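PDB 3L6D: putative oxidoreductase from Pseudomonas putida, which probably binds NADP through an N-terminal Rossmann-type domain and acts as an oxidoreductase, its C-terminal helical domain resembling that of reductive aminases. Local coordinates for residues E225-R228 with R229-Q233; S215-F218 with V219-L223; A110-G113 with L114-A118; F166-W169 with D170-L173; F200-V204 with S205-R209. All blocks are in the same frame, centred on the assembly; numbering follows the deposited sequence.

Contact 1: E225-R228 with R229-Q233; sequences EAVR and RLETQ
Arg-229 N donates to Glu-225 O at 3.0 Å, the first of four successive i to i+4 bonds that carry the last turns of alpha-helix 204-232 down to Thr-232, after which Gln-233 leaves helical geometry with positive phi. On one flank Glu-225, Arg-228 and Arg-229 form a salt-bridge network. Arg-228 grips the carboxylate side-on: its NE meets Glu-225 OE1 at 2.8 Å and its NH2 meets Glu-225 OE2 at 2.7 Å, both nearly straight and in the guanidinium plane. Its bend at chi3 (72°) turns the guanidinium back along the helix to this carboxylate. Arg-229 NE adds a 3.0 Å bond to Glu-225 OE2 on the anti side, while Arg-228 NH2 takes the syn side; both come from the same face, 27° out of the carboxylate plane. The Arg-229 bond is less straight, and the Glu-225 carboxylate and Arg-229 guanidinium planes stand 75° apart. One acid thus holds two arginines, and Arg-228 NH2 lies over a face of the Arg-229 guanidinium. A glutamine here would probably leave Arg-228 without its charged mate and the two guanidinium groups close together with no carboxylate shared between them. Arg-229 also makes salt bridges to Asp-285 and Asp-238 and a hydrogen bond to Asp-234 O. Glu-231 runs beside Val-227, its OE2 3.7 Å from Val-227 CG1, and its carboxylate pairs with Arg-209 of the second subunit. At the exposed helix end, Thr-232 OG1 donates to Arg-228 O at 2.9 Å, from the face of that carbonyl opposite Thr-232 N.

Contact 2: S215-F218 with V219-L223; sequences SRFF and VADAL
Phe-217 and Asp-221 lie side by side, one turn apart on helix 204-232 and pointing the same way. With CG of Phe-217 anti to the backbone N (chi1 175°), the side chain leads from CB, which heads away from the following turn, out to a ring that returns along the helix. CE1 comes within 4.2 Å of Asp-221 CB, and CZ, at the tip, within 4.1 Å of the same carbon. That carbon stands over one face of the ring, 4.2 Å from the centroid and 17° off the normal, in a CH-pi contact offset toward the rim. Asp-221 OD2 is also near CZ, with the carboxylate turned 38° from the ring plane. The other oxygen, Asp-221 OD1, accepts from a water at 2.9 Å, and this water also donates to Phe-218 O, joining the carboxylate to the backbone one turn back. Backbone bonds hold the turn, the shortest being Asp-221 N to Phe-217 O at 2.8 Å, though the N atoms of Phe-217 and Phe-218 lack a bond to the turn before, and the helix is kinked there. On another side of the helix, Phe-218 CD2 and Val-219 CG2 make a looser apolar contact at 4.4 Å. This part of helix 204-232 lies in the dimer interface: Asp-221 forms a salt bridge with Arg-132 of the second subunit, Phe-217 and Phe-218 meet the rings of His-136 and Tyr-130 of that subunit, and Ser-215 and Val-219 pack on its helix 169-199.

Contact 3: A110-G113 with L114-A118; sequences ALQG and LVNQA
Gln-112 and Asn-116 sit one turn apart on helix 105-117, the connecting helix of a beta-alpha-beta unit between strands 96-99 and 121-128 in the Rossmann-type domain. Four backbone hydrogen bonds of the i to i+4 kind hold the turns together, among them Val-115 N to Leu-111 O at 2.9 Å and Gln-117 N to Gly-113 O at 2.8 Å.

The van der Waals contacts are made mainly by side-chain carbons over carbonyl oxygens of the previous turn. Val-115 CG2, the branch anti to its carbonyl carbon, lies 3.3 Å from Leu-111 O, and Leu-114 CB rests 3.5 Å from the same oxygen. Leu-111 and Val-115 turn their apolar side chains into the domain: both meet Tyr-122 of strand 121-128, Val-115 also touches Ile-97 of strand 96-99, and Leu-111 reaches helix 76-84. This buried side seats the helix against the sheet.

The polar side chains run alongside each other. Gln-112 is extended beyond CG and points the same way as Asn-116, their amide planes only 15° apart, yet the amides do not bond to each other. Asn-116 ND2 instead donates to Gly-120 O, tying the helix end to the turn before strand 121-128. Between the two side chains the nearest approach is from Gln-112 CG to Asn-116 OD1, 3.7 Å.

Contact 4: F166-W169 with D170-L173; sequences FLPW and DEAL
Pro-168 O accepts a hydrogen bond from Ala-172 N at 2.9 Å, the first i to i+4 bond of the long helix 169-199, with Pro-168 at its N-cap position. This start follows strand 163-166 and marks the passage from the Rossmann-type domain to the helical domain. Trp-169 O takes the next bond, from Leu-173 N at 3.2 Å. The Pro-168 ring carbon CG lies 3.6 Å from Glu-171 OE1, the glutamate chain crossing it obliquely in extended form. Leu-167 CB packs on Ala-172 CB at 3.9 Å. The chi1 of Trp-169 (-162°) sends its indole to the side of its own carbonyl, alongside Asp-170 and Leu-173. Asp-170 OD1 lies in the ring plane at the edge, 3.6 Å from Trp-169 CD1, with the carboxylate turned 80° to the ring. The indole also packs on Leu-109 and Gln-112 of helix 105-117 and on Tyr-122 and Lys-124 of strand 121-128. From one turn on, Leu-173 CD1 approaches the indole at a slant and comes to 3.2 Å from Trp-169 NE1.

Contact 5: F200-V204 with S205-R209; sequences FGLPV and SKTAR
Thr-207 and Pro-203 make the tight part of this helix start. Pro-203 O, at the N-cap position of helix 204-232, is gripped by three donors: Thr-207 OG1 at 2.8 Å, Thr-207 N at 3.0 Å and Lys-206 N at 3.0 Å. OG1 and Lys-206 N come from opposite faces of the carbonyl plane, well out of it, with Thr-207 N nearly in line between them. Thr-207 OG1 stands anti to its own carbonyl carbon (chi1 -50°), which swings the hydroxyl back over the turn, 3.4 Å from Leu-202 CB; the methyl CG2 also faces that carbon, at 4.1 Å. A valine here would probably leave Pro-203 O without its hydroxyl donor, held by the two backbone N-H groups alone. One residue on, Ala-208 N bonds to Val-204 O at 3.0 Å. Val-204 packs inward on Val-194 and Asp-198 of helix 169-199, and both Val-204 and Ser-205 pack on Leu-230 of the second subunit.

The outer side is looser: the Pro-203 ring and the Lys-206 side chain are exposed there. Before the turn, Gly-201 takes positive phi at the end of helix 169-199. A Schellman motif thus closes one long helix, and a proline N-cap opens the next, in a tight helix-to-helix connection of the C-terminal domain.

How the contacts relate
Along the chain the order is contact 3, 4, 5, 2, 1. Contact 3 lies on helix 105-117 of the Rossmann-type domain and contact 4 where strand 163-166 gives way to helix 169-199; their centres are about 17 Å apart, and they touch where Gln-112 NE2 packs on Trp-169 CZ3. Helix 169-199 then carries the chain to contact 5, about 41 Å from contact 4 between centres. Contact 5 starts helix 204-232; contacts 2 and 1 follow along it, about 15 Å apart between centres. All three touch the second subunit, with Arg-209 and Glu-231 tying contacts 5 and 1 across the dimer, so this helix lies in the subunit interface; Glu-171 of contact 4 also meets Leu-202 of the second subunit.

Contact 1: E225-R228 with R229-Q233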
loop_
_atom_site.group_PDB
_atom_site.type_symbol
_atom_site.label_atom_id
_atom_site.label_comp_id
_atom_site.label_asym_id
_atom_site.label_seq_id
_atom_site.Cartn_x
_atom_site.Cartn_y
_atom_site.Cartn_z
ATOM N N GLU B 225 5.799 -5.748 -9.429
ATOM C CA GLU B 225 5.687 -6.055 -10.817
ATOM C C GLU B 225 5.514 -4.788 -11.693
ATOM O O GLU B 225 6.095 -4.705 -12.776
ATOM C CB GLU B 225 4.586 -7.091 -11.041
ATOM C CG GLU B 225 4.253 -7.318 -12.501
ATOM C CD GLU B 225 5.293 -8.127 -13.300
ATOM O OE1 GLU B 225 6.313 -8.609 -12.736
ATOM O OE2 GLU B 225 5.046 -8.271 -14.530
ATOM N N ALA B 226 4.742 -3.816 -11.221
ATOM C CA ALA B 226 4.602 -2.540 -11.931
ATOM C C ALA B 226 5.972 -1.814 -12.071
ATOM O O ALA B 226 6.303 -1.292 -13.152
ATOM C CB ALA B 226 3.573 -1.670 -11.240
ATOM N N VAL B 227 6.776 -1.835 -11.003
ATOM C CA VAL B 227 8.138 -1.273 -11.035
ATOM C C VAL B 227 9.003 -1.984 -12.107
ATOM O O VAL B 227 9.699 -1.332 -12.892
ATOM C CB VAL B 227 8.846 -1.328 -9.640
ATOM C CG1 VAL B 227 10.334 -1.005 -9.775
ATOM C CG2 VAL B 227 8.176 -0.356 -8.622
ATOM N N ARG B 228 8.928 -3.316 -12.151
ATOM C CA ARG B 228 9.698 -4.101 -13.110
ATOM C C ARG B 228 9.294 -3.711 -14.542
ATOM O O ARG B 228 10.143 -3.531 -15.419
ATOM C CB ARG B 228 9.519 -5.626 -12.841
ATOM C CG ARG B 228 10.292 -6.546 -13.798
ATOM C CD ARG B 228 9.790 -8.034 -13.818
ATOM N NE ARG B 228 8.494 -8.202 -14.486
ATOM C CZ ARG B 228 8.322 -8.303 -15.806
ATOM N NH1 ARG B 228 9.368 -8.245 -16.626
ATOM N NH2 ARG B 228 7.101 -8.446 -16.317
ATOM N N ARG B 229 8.004 -3.544 -14.774
ATOM C CA ARG B 229 7.523 -3.114 -16.068
ATOM C C ARG B 229 7.900 -1.682 -16.400
ATOM O O ARG B 229 8.243 -1.404 -17.549
ATOM C CB ARG B 229 6.021 -3.325 -16.177
ATOM C CG ARG B 229 5.697 -4.813 -16.349
ATOM C CD ARG B 229 4.227 -5.044 -16.282
ATOM N NE ARG B 229 3.850 -6.429 -16.580
ATOM C CZ ARG B 229 3.666 -6.920 -17.802
ATOM N NH1 ARG B 229 3.844 -6.154 -18.868
ATOM N NH2 ARG B 229 3.292 -8.188 -17.961
ATOM N N LEU B 230 7.834 -0.779 -15.419
ATOM C CA LEU B 230 8.217 0.609 -15.657
ATOM C C LEU B 230 9.709 0.735 -16.004
ATOM O O LEU B 230 10.093 1.548 -16.879
ATOM C CB LEU B 230 7.860 1.481 -14.455
ATOM C CG LEU B 230 6.389 1.718 -14.153
ATOM C CD1 LEU B 230 6.218 2.384 -12.767
ATOM C CD2 LEU B 230 5.714 2.547 -15.283
ATOM N N GLU B 231 10.523 -0.066 -15.342
ATOM C CA GLU B 231 11.933 -0.154 -15.613
ATOM C C GLU B 231 12.276 -0.730 -16.969
ATOM O O GLU B 231 13.165 -0.276 -17.604
ATOM C CB GLU B 231 12.630 -0.933 -14.523
ATOM C CG GLU B 231 12.793 -0.158 -13.268
ATOM C CD GLU B 231 13.364 -0.944 -12.162
ATOM O OE1 GLU B 231 13.481 -2.142 -12.251
ATOM O OE2 GLU B 231 13.726 -0.356 -11.179
ATOM N N THR B 232 11.589 -1.769 -17.376
ATOM C CA THR B 232 11.793 -2.374 -18.675
ATOM C C THR B 232 10.955 -1.771 -19.781
ATOM O O THR B 232 11.124 -2.101 -20.912
ATOM C CB THR B 232 11.512 -3.858 -18.635
ATOM O OG1 THR B 232 10.153 -4.067 -18.308
ATOM C CG2 THR B 232 12.326 -4.525 -17.608
ATOM N N GLN B 233 10.037 -0.909 -19.429
ATOM C CA GLN B 233 9.120 -0.322 -20.368
ATOM C C GLN B 233 8.306 -1.376 -21.106
ATOM O O GLN B 233 7.987 -1.217 -22.262
ATOM C CB GLN B 233 9.835 0.580 -21.359
ATOM C CG GLN B 233 10.204 1.953 -20.841
ATOM C CD GLN B 233 9.031 2.859 -20.645
ATOM O OE1 GLN B 233 8.453 3.344 -21.596
ATOM N NE2 GLN B 233 8.679 3.110 -19.388
#

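Contact 2: S215-F218 with V219-L223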
loop_
_atom_site.group_PDB
_atom_site.type_symbol
_atom_site.label_atom_id
_atom_site.label_comp_id
_atom_site.label_asym_id
_atom_site.label_seq_id
_atom_site.Cartn_x
_atom_site.Cartn_y
_atom_site.Cartn_z
ATOM N N SER B 215 -4.940 -8.473 1.726
ATOM C CA SER B 215 -4.477 -7.664 0.596
ATOM C C SER B 215 -2.964 -7.439 0.547
ATOM O O SER B 215 -2.442 -7.104 -0.509
ATOM C CB SER B 215 -5.159 -6.302 0.600
ATOM O OG SER B 215 -4.724 -5.540 1.721
ATOM N N ARG B 216 -2.275 -7.664 1.668
ATOM C CA ARG B 216 -0.861 -7.282 1.791
ATOM C C ARG B 216 0.004 -7.800 0.624
ATOM O O ARG B 216 0.649 -7.024 -0.069
ATOM C CB ARG B 216 -0.287 -7.818 3.108
ATOM C CG ARG B 216 1.080 -7.242 3.441
ATOM C CD ARG B 216 1.832 -8.094 4.468
ATOM N NE ARG B 216 1.023 -8.425 5.643
ATOM C CZ ARG B 216 0.752 -7.582 6.641
ATOM N NH1 ARG B 216 1.210 -6.332 6.608
ATOM N NH2 ARG B 216 -0.002 -7.989 7.665
ATOM N N PHE B 217 0.033 -9.123 0.440
ATOM C CA PHE B 217 0.872 -9.748 -0.610
ATOM C C PHE B 217 0.447 -9.315 -2.009
ATOM O O PHE B 217 1.265 -8.929 -2.846
ATOM C CB PHE B 217 0.864 -11.289 -0.486
ATOM C CG PHE B 217 1.610 -11.981 -1.588
ATOM C CD1 PHE B 217 3.000 -11.915 -1.629
ATOM C CD2 PHE B 217 0.938 -12.666 -2.590
ATOM C CE1 PHE B 217 3.730 -12.521 -2.671
ATOM C CE2 PHE B 217 1.646 -13.280 -3.639
ATOM C CZ PHE B 217 3.046 -13.206 -3.680
ATOM N N PHE B 218 -0.853 -9.347 -2.259
ATOM C CA PHE B 218 -1.367 -8.989 -3.552
ATOM C C PHE B 218 -0.882 -7.579 -3.960
ATOM O O PHE B 218 -0.374 -7.391 -5.059
ATOM C CB PHE B 218 -2.896 -9.098 -3.507
ATOM C CG PHE B 218 -3.585 -8.671 -4.748
ATOM C CD1 PHE B 218 -3.648 -9.511 -5.866
ATOM C CD2 PHE B 218 -4.234 -7.460 -4.791
ATOM C CE1 PHE B 218 -4.324 -9.146 -7.009
ATOM C CE2 PHE B 218 -4.930 -7.078 -5.942
ATOM C CZ PHE B 218 -4.955 -7.934 -7.066
ATOM N N VAL B 219 -1.057 -6.606 -3.082
ATOM C CA VAL B 219 -0.626 -5.212 -3.379
ATOM C C VAL B 219 0.922 -5.122 -3.547
ATOM O O VAL B 219 1.414 -4.538 -4.506
ATOM C CB VAL B 219 -1.128 -4.225 -2.275
ATOM C CG1 VAL B 219 -0.569 -2.812 -2.527
ATOM C CG2 VAL B 219 -2.648 -4.188 -2.262
ATOM N N ALA B 220 1.667 -5.722 -2.630
ATOM C CA ALA B 220 3.126 -5.637 -2.663
ATOM C C ALA B 220 3.661 -6.290 -3.939
ATOM O O ALA B 220 4.494 -5.721 -4.639
ATOM C CB ALA B 220 3.721 -6.318 -1.445
ATOM N N ASP B 221 3.128 -7.460 -4.279
ATOM C CA ASP B 221 3.575 -8.169 -5.477
ATOM C C ASP B 221 3.173 -7.368 -6.722
ATOM O O ASP B 221 3.955 -7.288 -7.682
ATOM C CB ASP B 221 2.981 -9.578 -5.514
ATOM C CG ASP B 221 3.198 -10.280 -6.862
ATOM O OD1 ASP B 221 2.392 -10.097 -7.793
ATOM O OD2 ASP B 221 4.160 -11.032 -6.956
ATOM N N ALA B 222 1.990 -6.750 -6.694
ATOM C CA ALA B 222 1.517 -5.890 -7.819
ATOM C C ALA B 222 2.392 -4.635 -8.037
ATOM O O ALA B 222 2.760 -4.325 -9.178
ATOM C CB ALA B 222 0.059 -5.499 -7.646
ATOM N N LEU B 223 2.755 -3.947 -6.959
ATOM C CA LEU B 223 3.652 -2.785 -7.060
ATOM C C LEU B 223 5.052 -3.167 -7.549
ATOM O O LEU B 223 5.636 -2.475 -8.378
ATOM C CB LEU B 223 3.747 -2.034 -5.729
ATOM C CG LEU B 223 2.451 -1.417 -5.173
ATOM C CD1 LEU B 223 2.710 -0.682 -3.846
ATOM C CD2 LEU B 223 1.918 -0.457 -6.168
HETATM O O HOH W 1 -0.341 -9.253 -7.226
#

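Contact 3: A110-G113 with L114-A118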
loop_
_atom_site.group_PDB
_atom_site.type_symbol
_atom_site.label_atom_id
_atom_site.label_comp_id
_atom_site.label_asym_id
_atom_site.label_seq_id
_atom_site.Cartn_x
_atom_site.Cartn_y
_atom_site.Cartn_z
ATOM N N ALA B 110 17.429 30.132 0.917
ATOM C CA ALA B 110 17.854 31.280 1.706
ATOM C C ALA B 110 18.628 30.826 2.966
ATOM O O ALA B 110 19.611 31.466 3.355
ATOM C CB ALA B 110 16.666 32.165 2.072
ATOM N N LEU B 111 18.191 29.731 3.588
ATOM C CA LEU B 111 18.878 29.206 4.810
ATOM C C LEU B 111 20.229 28.609 4.518
ATOM O O LEU B 111 21.202 28.844 5.257
ATOM C CB LEU B 111 18.058 28.143 5.498
ATOM C CG LEU B 111 16.870 28.745 6.212
ATOM C CD1 LEU B 111 15.823 27.637 6.461
ATOM C CD2 LEU B 111 17.365 29.407 7.476
ATOM N N GLN B 112 20.266 27.812 3.457
ATOM C CA GLN B 112 21.509 27.336 2.906
ATOM C C GLN B 112 22.446 28.524 2.678
ATOM O O GLN B 112 23.556 28.538 3.180
ATOM C CB GLN B 112 21.250 26.585 1.591
ATOM C CG GLN B 112 22.461 25.791 1.120
ATOM C CD GLN B 112 22.178 25.010 -0.137
ATOM O OE1 GLN B 112 22.045 25.582 -1.205
ATOM N NE2 GLN B 112 22.099 23.707 -0.015
ATOM N N GLY B 113 21.975 29.558 1.964
ATOM C CA GLY B 113 22.793 30.759 1.727
ATOM C C GLY B 113 23.350 31.390 2.985
ATOM O O GLY B 113 24.541 31.718 3.053
ATOM N N LEU B 114 22.489 31.550 3.982
ATOM C CA LEU B 114 22.864 32.116 5.260
ATOM C C LEU B 114 23.944 31.298 5.973
ATOM O O LEU B 114 24.947 31.846 6.446
ATOM C CB LEU B 114 21.627 32.202 6.156
ATOM C CG LEU B 114 21.636 33.133 7.382
ATOM C CD1 LEU B 114 20.216 33.633 7.748
ATOM C CD2 LEU B 114 22.284 32.504 8.575
ATOM N N VAL B 115 23.731 29.993 6.068
ATOM C CA VAL B 115 24.694 29.119 6.741
ATOM C C VAL B 115 26.030 29.126 5.981
ATOM O O VAL B 115 27.137 29.214 6.593
ATOM C CB VAL B 115 24.098 27.690 6.916
ATOM C CG1 VAL B 115 25.156 26.701 7.383
ATOM C CG2 VAL B 115 22.896 27.712 7.914
ATOM N N ASN B 116 25.944 29.062 4.655
ATOM C CA ASN B 116 27.138 29.108 3.821
ATOM C C ASN B 116 27.893 30.409 3.939
ATOM O O ASN B 116 29.121 30.410 3.990
ATOM C CB ASN B 116 26.813 28.884 2.352
ATOM C CG ASN B 116 26.382 27.475 2.045
ATOM O OD1 ASN B 116 25.867 27.232 0.959
ATOM N ND2 ASN B 116 26.581 26.542 2.973
ATOM N N GLN B 117 27.151 31.516 3.966
ATOM C CA GLN B 117 27.743 32.842 4.097
ATOM C C GLN B 117 28.592 32.915 5.350
ATOM O O GLN B 117 29.596 33.610 5.370
ATOM C CB GLN B 117 26.653 33.910 4.180
ATOM C CG GLN B 117 27.121 35.318 3.958
ATOM C CD GLN B 117 26.050 36.161 3.288
ATOM O OE1 GLN B 117 24.842 35.877 3.413
ATOM N NE2 GLN B 117 26.480 37.200 2.566
ATOM N N ALA B 118 28.156 32.218 6.396
ATOM C CA ALA B 118 28.892 32.174 7.662
ATOM C C ALA B 118 30.003 31.120 7.670
ATOM O O ALA B 118 30.686 30.948 8.695
ATOM C CB ALA B 118 27.912 31.931 8.833
#

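Contact 4: F166-W169 with D170-L173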
loop_
_atom_site.group_PDB
_atom_site.type_symbol
_atom_site.label_atom_id
_atom_site.label_comp_id
_atom_site.label_asym_id
_atom_site.label_seq_id
_atom_site.Cartn_x
_atom_site.Cartn_y
_atom_site.Cartn_z
ATOM N N PHE B 166 20.878 10.780 -0.416
ATOM C CA PHE B 166 21.052 12.169 -0.754
ATOM C C PHE B 166 20.623 12.358 -2.209
ATOM O O PHE B 166 21.051 11.629 -3.120
ATOM C CB PHE B 166 22.526 12.591 -0.535
ATOM C CG PHE B 166 22.774 14.055 -0.779
ATOM C CD1 PHE B 166 22.798 14.956 0.287
ATOM C CD2 PHE B 166 22.985 14.531 -2.070
ATOM C CE1 PHE B 166 23.020 16.289 0.070
ATOM C CE2 PHE B 166 23.190 15.889 -2.294
ATOM C CZ PHE B 166 23.196 16.760 -1.238
ATOM N N LEU B 167 19.802 13.375 -2.429
ATOM C CA LEU B 167 19.475 13.806 -3.758
ATOM C C LEU B 167 19.761 15.313 -3.847
ATOM O O LEU B 167 19.657 16.024 -2.829
ATOM C CB LEU B 167 17.969 13.554 -4.029
ATOM C CG LEU B 167 17.562 12.080 -4.069
ATOM C CD1 LEU B 167 16.051 11.992 -4.038
ATOM C CD2 LEU B 167 18.145 11.478 -5.347
ATOM N N PRO B 168 20.085 15.810 -5.058
ATOM C CA PRO B 168 20.289 17.253 -5.217
ATOM C C PRO B 168 18.983 18.005 -4.992
ATOM O O PRO B 168 17.897 17.431 -5.186
ATOM C CB PRO B 168 20.738 17.394 -6.703
ATOM C CG PRO B 168 20.209 16.186 -7.388
ATOM C CD PRO B 168 20.288 15.068 -6.326
ATOM N N TRP B 169 19.103 19.277 -4.604
ATOM C CA TRP B 169 17.997 20.101 -4.136
ATOM C C TRP B 169 16.624 19.869 -4.820
ATOM O O TRP B 169 15.630 19.526 -4.188
ATOM C CB TRP B 169 18.382 21.600 -4.204
ATOM C CG TRP B 169 17.463 22.377 -3.351
ATOM C CD1 TRP B 169 16.264 22.936 -3.736
ATOM C CD2 TRP B 169 17.572 22.597 -1.921
ATOM N NE1 TRP B 169 15.655 23.538 -2.636
ATOM C CE2 TRP B 169 16.431 23.325 -1.516
ATOM C CE3 TRP B 169 18.548 22.310 -0.969
ATOM C CZ2 TRP B 169 16.235 23.748 -0.177
ATOM C CZ3 TRP B 169 18.350 22.744 0.366
ATOM C CH2 TRP B 169 17.197 23.429 0.742
ATOM N N ASP B 170 16.561 20.063 -6.112
ATOM C CA ASP B 170 15.257 20.059 -6.717
ATOM C C ASP B 170 14.664 18.654 -6.835
ATOM O O ASP B 170 13.429 18.477 -6.699
ATOM C CB ASP B 170 15.325 20.816 -8.025
ATOM C CG ASP B 170 15.666 22.290 -7.777
ATOM O OD1 ASP B 170 14.875 22.973 -7.066
ATOM O OD2 ASP B 170 16.762 22.727 -8.202
ATOM N N GLU B 171 15.553 17.670 -7.002
ATOM C CA GLU B 171 15.095 16.282 -7.005
ATOM C C GLU B 171 14.621 15.862 -5.597
ATOM O O GLU B 171 13.614 15.175 -5.462
ATOM C CB GLU B 171 16.206 15.366 -7.502
ATOM C CG GLU B 171 16.508 15.619 -8.983
ATOM C CD GLU B 171 17.502 14.640 -9.543
ATOM O OE1 GLU B 171 17.951 13.767 -8.798
ATOM O OE2 GLU B 171 17.862 14.754 -10.742
ATOM N N ALA B 172 15.336 16.283 -4.571
ATOM C CA ALA B 172 14.941 15.907 -3.198
ATOM C C ALA B 172 13.549 16.389 -2.816
ATOM O O ALA B 172 12.732 15.623 -2.269
ATOM C CB ALA B 172 15.976 16.380 -2.162
ATOM N N LEU B 173 13.252 17.646 -3.118
ATOM C CA LEU B 173 11.960 18.188 -2.763
ATOM C C LEU B 173 10.849 17.501 -3.533
ATOM O O LEU B 173 9.820 17.134 -2.944
ATOM C CB LEU B 173 11.892 19.712 -2.990
ATOM C CG LEU B 173 12.952 20.490 -2.211
ATOM C CD1 LEU B 173 12.855 21.969 -2.534
ATOM C CD2 LEU B 173 12.791 20.234 -0.774
#

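Contact 5: F200-V204 with S205-R209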
loop_
_atom_site.group_PDB
_atom_site.type_symbol
_atom_site.label_atom_id
_atom_site.label_comp_id
_atom_site.label_asym_id
_atom_site.label_seq_id
_atom_site.Cartn_x
_atom_site.Cartn_y
_atom_site.Cartn_z
ATOM N N PHE B 200 -21.611 -1.838 4.999
ATOM C CA PHE B 200 -22.023 -3.180 4.610
ATOM C C PHE B 200 -22.386 -4.048 5.829
ATOM O O PHE B 200 -22.811 -5.176 5.675
ATOM C CB PHE B 200 -20.889 -3.860 3.798
ATOM C CG PHE B 200 -20.863 -3.462 2.350
ATOM C CD1 PHE B 200 -19.974 -2.486 1.888
ATOM C CD2 PHE B 200 -21.754 -4.032 1.445
ATOM C CE1 PHE B 200 -19.963 -2.095 0.544
ATOM C CE2 PHE B 200 -21.745 -3.660 0.079
ATOM C CZ PHE B 200 -20.849 -2.698 -0.366
ATOM N N GLY B 201 -22.184 -3.536 7.029
ATOM C CA GLY B 201 -22.420 -4.298 8.260
ATOM C C GLY B 201 -21.197 -5.107 8.684
ATOM O O GLY B 201 -21.302 -6.019 9.515
ATOM N N LEU B 202 -20.033 -4.769 8.117
ATOM C CA LEU B 202 -18.765 -5.371 8.521
ATOM C C LEU B 202 -18.090 -4.460 9.552
ATOM O O LEU B 202 -17.610 -3.389 9.206
ATOM C CB LEU B 202 -17.839 -5.594 7.307
ATOM C CG LEU B 202 -18.428 -6.273 6.058
ATOM C CD1 LEU B 202 -17.398 -6.413 4.994
ATOM C CD2 LEU B 202 -19.091 -7.654 6.371
ATOM N N PRO B 203 -18.019 -4.898 10.814
ATOM C CA PRO B 203 -17.534 -3.953 11.813
ATOM C C PRO B 203 -16.052 -3.644 11.642
ATOM O O PRO B 203 -15.217 -4.550 11.465
ATOM C CB PRO B 203 -17.815 -4.648 13.158
ATOM C CG PRO B 203 -17.975 -6.093 12.845
ATOM C CD PRO B 203 -18.188 -6.262 11.354
ATOM N N VAL B 204 -15.747 -2.356 11.729
ATOM C CA VAL B 204 -14.386 -1.862 11.526
ATOM C C VAL B 204 -13.390 -2.691 12.335
ATOM O O VAL B 204 -12.383 -3.101 11.808
ATOM C CB VAL B 204 -14.325 -0.333 11.837
ATOM C CG1 VAL B 204 -12.903 0.166 11.865
ATOM C CG2 VAL B 204 -15.142 0.437 10.804
ATOM N N SER B 205 -13.724 -3.004 13.580
ATOM C CA SER B 205 -12.835 -3.726 14.505
ATOM C C SER B 205 -12.498 -5.184 14.189
ATOM O O SER B 205 -11.505 -5.704 14.716
ATOM C CB SER B 205 -13.354 -3.654 15.951
ATOM O OG SER B 205 -14.696 -4.094 16.043
ATOM N N LYS B 206 -13.298 -5.877 13.384
ATOM C CA LYS B 206 -12.818 -7.207 12.943
ATOM C C LYS B 206 -12.344 -7.218 11.491
ATOM O O LYS B 206 -11.457 -8.010 11.086
ATOM C CB LYS B 206 -13.823 -8.316 13.251
ATOM C CG LYS B 206 -13.252 -9.733 13.014
ATOM C CD LYS B 206 -13.541 -10.681 14.177
ATOM C CE LYS B 206 -14.960 -11.239 14.175
ATOM N NZ LYS B 206 -15.905 -10.281 14.802
ATOM N N THR B 207 -12.846 -6.253 10.737
ATOM C CA THR B 207 -12.634 -6.240 9.311
ATOM C C THR B 207 -11.290 -5.637 8.936
ATOM O O THR B 207 -10.660 -6.060 7.954
ATOM C CB THR B 207 -13.808 -5.556 8.630
ATOM O OG1 THR B 207 -15.025 -6.157 9.128
ATOM C CG2 THR B 207 -13.741 -5.752 7.144
ATOM N N ALA B 208 -10.835 -4.669 9.736
ATOM C CA ALA B 208 -9.594 -3.960 9.433
ATOM C C ALA B 208 -8.446 -4.937 9.356
ATOM O O ALA B 208 -7.705 -4.925 8.376
ATOM C CB ALA B 208 -9.305 -2.862 10.513
ATOM N N ARG B 209 -8.290 -5.798 10.366
ATOM C CA ARG B 209 -7.137 -6.717 10.329
ATOM C C ARG B 209 -7.223 -7.696 9.150
ATOM O O ARG B 209 -6.219 -7.948 8.472
ATOM C CB ARG B 209 -6.930 -7.485 11.629
ATOM C CG ARG B 209 -5.742 -8.437 11.569
ATOM C CD ARG B 209 -5.245 -8.762 12.962
ATOM N NE ARG B 209 -4.301 -7.729 13.373
ATOM C CZ ARG B 209 -4.016 -7.426 14.634
ATOM N NH1 ARG B 209 -4.629 -8.061 15.635
ATOM N NH2 ARG B 209 -3.127 -6.470 14.895
#